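Local coordinates for protein beta-methylmalyl-CoA dehydratase (Chloroflexus aurantiacus, PDB 4E3E) that catalyses the reversible dehydration of beta-methylmalyl-CoA to mesaconyl-CoA in the glyoxylate assimilation cycle, at residues V211-E215 and A216-Q220; G332-D335 and P336-L340. One frame throughout, in Å; residues are numbered along the deposited sequence.

Contact 1 of 2, residues V211-E215 and A216-Q220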
# COMPACT_ATOMS: atom_id res chain seq x y z
N VAL A 211 11.83 11.99 9.04
CA VAL A 211 10.56 11.30 8.80
C VAL A 211 10.20 10.38 9.96
O VAL A 211 11.04 9.61 10.47
CB VAL A 211 10.53 10.52 7.46
CG1 VAL A 211 10.67 11.49 6.29
CG2 VAL A 211 11.59 9.41 7.40
N THR A 212 8.94 10.46 10.38
CA THR A 212 8.47 9.69 11.54
C THR A 212 7.92 8.33 11.10
O THR A 212 7.14 8.25 10.14
CB THR A 212 7.43 10.49 12.32
OG1 THR A 212 7.99 11.75 12.65
CG2 THR A 212 7.01 9.77 13.61
N ILE A 213 8.34 7.28 11.80
CA ILE A 213 7.91 5.90 11.54
C ILE A 213 6.56 5.61 12.18
O ILE A 213 6.38 5.86 13.37
CB ILE A 213 8.97 4.89 12.04
CG1 ILE A 213 10.31 5.14 11.34
CG2 ILE A 213 8.51 3.44 11.87
CD1 ILE A 213 11.44 4.27 11.83
N GLU A 214 5.63 5.08 11.39
CA GLU A 214 4.34 4.61 11.92
C GLU A 214 4.36 3.08 12.03
O GLU A 214 5.08 2.42 11.28
CB GLU A 214 3.18 5.09 11.02
CG GLU A 214 2.96 6.60 11.02
CD GLU A 214 2.67 7.15 12.43
OE1 GLU A 214 1.82 6.57 13.14
OE2 GLU A 214 3.28 8.17 12.84
N GLU A 215 3.58 2.50 12.95
CA GLU A 215 3.52 1.03 13.07
C GLU A 215 3.08 0.36 11.77
O GLU A 215 3.71 -0.62 11.33
CB GLU A 215 2.59 0.59 14.20
CG GLU A 215 3.04 1.01 15.60
CD GLU A 215 4.20 0.17 16.15
OE1 GLU A 215 4.77 -0.70 15.44
OE2 GLU A 215 4.54 0.39 17.31
N ALA A 216 2.01 0.89 11.16
CA ALA A 216 1.43 0.29 9.96
C ALA A 216 2.46 0.34 8.85
O ALA A 216 2.49 -0.53 7.98
CB ALA A 216 0.17 1.03 9.53
N GLU A 217 3.29 1.37 8.89
CA GLU A 217 4.28 1.60 7.84
C GLU A 217 5.39 0.54 7.83
O GLU A 217 5.64 -0.08 6.79
CB GLU A 217 4.84 3.02 7.91
CG GLU A 217 6.16 3.29 7.20
CD GLU A 217 6.91 4.44 7.88
OE1 GLU A 217 6.25 5.33 8.48
OE2 GLU A 217 8.16 4.47 7.83
N HIS A 218 6.04 0.32 8.97
CA HIS A 218 7.12 -0.70 8.97
C HIS A 218 6.59 -2.12 8.86
O HIS A 218 7.18 -2.96 8.15
CB HIS A 218 8.07 -0.50 10.13
CG HIS A 218 7.52 -0.94 11.44
ND1 HIS A 218 7.49 -2.23 11.80
CD2 HIS A 218 6.95 -0.21 12.49
CE1 HIS A 218 6.93 -2.33 13.03
NE2 HIS A 218 6.58 -1.10 13.43
N MSE A 219 5.41 -2.38 9.43
CA MSE A 219 4.78 -3.72 9.30
C MSE A 219 4.46 -3.97 7.87
O MSE A 219 4.71 -5.08 7.35
CB MSE A 219 3.49 -3.87 10.14
CG MSE A 219 3.87 -3.88 11.62
SE MSE A 219 2.17 -3.99 12.61
CE MSE A 219 1.52 -5.82 12.20
N GLN A 220 3.95 -2.96 7.18
CA GLN A 220 3.61 -3.15 5.76
C GLN A 220 4.83 -3.43 4.86
O GLN A 220 4.75 -4.26 3.93
CB GLN A 220 2.74 -2.00 5.21
CG GLN A 220 2.39 -2.14 3.71
CD GLN A 220 1.27 -1.17 3.32
OE1 GLN A 220 1.30 -0.00 3.69
NE2 GLN A 220 0.27 -1.65 2.59
O HOH W 1 8.77 7.15 7.99

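Contact 2 of 2, residues G332-D335 and P336-L340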
# COMPACT_ATOMS: atom_id res chain seq x y z
N GLY A 332 34.61 5.03 20.68
CA GLY A 332 34.27 3.82 19.94
C GLY A 332 32.79 3.49 20.06
O GLY A 332 32.21 2.87 19.16
N ASN A 333 32.19 3.89 21.18
CA ASN A 333 30.76 3.72 21.42
C ASN A 333 29.96 4.70 20.59
O ASN A 333 30.24 5.91 20.59
CB ASN A 333 30.40 3.90 22.90
CG ASN A 333 31.18 3.00 23.82
OD1 ASN A 333 31.82 3.46 24.78
ND2 ASN A 333 31.13 1.70 23.57
N TYR A 334 28.98 4.17 19.89
CA TYR A 334 28.06 4.99 19.12
C TYR A 334 27.25 5.88 20.03
O TYR A 334 26.86 5.47 21.11
CB TYR A 334 27.11 4.10 18.34
CG TYR A 334 27.76 3.47 17.13
CD1 TYR A 334 27.93 4.20 15.95
CD2 TYR A 334 28.22 2.15 17.16
CE1 TYR A 334 28.52 3.64 14.84
CE2 TYR A 334 28.81 1.58 16.03
CZ TYR A 334 28.96 2.33 14.88
OH TYR A 334 29.53 1.78 13.75
N ASP A 335 27.04 7.11 19.57
CA ASP A 335 26.11 8.05 20.19
C ASP A 335 24.74 7.37 20.36
O ASP A 335 24.30 6.67 19.45
CB ASP A 335 26.00 9.28 19.28
CG ASP A 335 25.16 10.39 19.87
OD1 ASP A 335 25.74 11.42 20.28
OD2 ASP A 335 23.92 10.25 19.91
N PRO A 336 24.08 7.56 21.53
CA PRO A 336 22.80 6.88 21.77
C PRO A 336 21.76 7.17 20.68
O PRO A 336 20.84 6.38 20.49
CB PRO A 336 22.32 7.43 23.13
CG PRO A 336 23.29 8.50 23.52
CD PRO A 336 24.54 8.30 22.71
N ALA A 337 21.91 8.29 19.97
CA ALA A 337 20.96 8.71 18.94
C ALA A 337 21.14 7.99 17.60
O ALA A 337 20.23 8.00 16.76
CB ALA A 337 21.02 10.22 18.74
N VAL A 338 22.30 7.35 17.40
CA VAL A 338 22.61 6.70 16.12
C VAL A 338 21.98 5.29 16.04
O VAL A 338 22.21 4.45 16.93
CB VAL A 338 24.13 6.62 15.87
CG1 VAL A 338 24.43 5.82 14.60
CG2 VAL A 338 24.74 8.01 15.77
N VAL A 339 21.23 5.04 14.97
CA VAL A 339 20.51 3.76 14.81
C VAL A 339 21.05 2.93 13.66
O VAL A 339 20.82 1.71 13.60
CB VAL A 339 18.97 3.95 14.66
CG1 VAL A 339 18.37 4.53 15.96
CG2 VAL A 339 18.62 4.79 13.42
N LEU A 340 21.79 3.57 12.76
CA LEU A 340 22.30 2.90 11.56
C LEU A 340 23.65 3.47 11.19
O LEU A 340 23.81 4.69 11.13
CB LEU A 340 21.35 3.10 10.39
CG LEU A 340 21.81 2.41 9.10
CD1 LEU A 340 21.73 0.89 9.28
CD2 LEU A 340 21.01 2.89 7.88

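Contact 1 of 2, residues V211-E215 and A216-Q220
One half of a capping box starts helix 215-224, right after strand 204-212: E217, three residues on from the N-cap residue E214, turns its carboxylate back to that residue's backbone. With its CG anti to the backbone N (chi1 161°) and the rest of the chain extended, E217 places OE1 3.0 Å from E214 N. The N-H meets OE1 from above the carboxylate plane. OE2 bonds to NE2 of H252 on helix 250-265 and accepts from water 1, 2.8 Å from it, so the buried carboxylate is held through both oxygens. The reciprocal half of the box is absent: the E214 carboxylate leads away to a salt bridge with R246 of the second subunit. The E214 carbonyl O accepts the first i to i+4 helical bond, from H218 N at 3.3 Å. In this hotdog-clan protein the junction also packs inward, where I213 touches I253 and L256 of helix 250-265 and sets its CG2 4.0 Å from H218 CD2. H218 takes the crowded position between the backbone N and the carbonyl carbon (chi1 76°) and lies alongside E215, giving NE2 a 2.7 Å bond to E215 OE1. The acceptor is approached on its anti side but well out of the carboxylate plane, with carboxylate and ring planes 59° apart. The E215 carbonyl O sits over one face of the imidazole, toward its rim, while accepting M219 N at 3.1 Å.

Contact 2 of 2, residues G332-D335 and P336-L340
D335 OD2 takes the backbone N-H of A337 at 2.8 Å, through the anti lone pair and nearly straight (158°). A chi1 of -175° swings CG opposite the backbone N and directs the carboxylate along the chain, which brings OD2 to the amide two residues on. The fit is close: A337 CB lies only 3.1 Å from the same OD2. The other oxygen, OD1, bonds to NE2 of H323, so this buried carboxylate ties the turn to an earlier part of the same loop, just after strand 307-318; its negative charge would probably favour a proton on H323 NE2.

The ring closed by OD2 and A337 N is an Asx turn; with the bond from V338 N to D335 O, 2.9 Å long, that closes the type I beta turn from D335 to V338, it makes an Asx motif. The V338 donor stands about 50° out of the carbonyl plane. P336 occupies the second position of the turn, where its restricted phi suits the turn and neither of the turn's two bonds needs an N-H from it. With a valine in place of D335, the A337 amide and H323 would probably each be left without their carboxylate partner.

The turn leads into strand 338-349, which begins with a classic beta bulge, V339 and L340 both facing A316. V338 points back toward the preceding residues: its CG2 rests 3.9 Å from D335 CB, and its CG1 meets the Y334 ring at CD1, 4.1 Å away and obliquely. That ring has further partners, a hydrogen bond between its OH and D341 OD2 and a cation-pi contact with R328.

Overall arrangement
Contact 1 comes first along the chain, at the exit of strand 204-212 into helix 215-224, and contact 2 follows at the entry to strand 338-349. Their centres are 22 Å apart and their nearest atoms about 7 Å, without touching. Both reach the same antiparallel sheet: 204-212 is an outermost strand within this chain, T212 at its end bonding to the second subunit, and 288-300 and 307-318 separate it from 338-349. Helix 250-265 links them further, since I253 packs against I213 of contact 1 and against V339 and L340 of contact 2. Their surroundings differ: contact 1 is built into the interface with neighbouring subunits, whereas no other chain of the assembly touches contact 2.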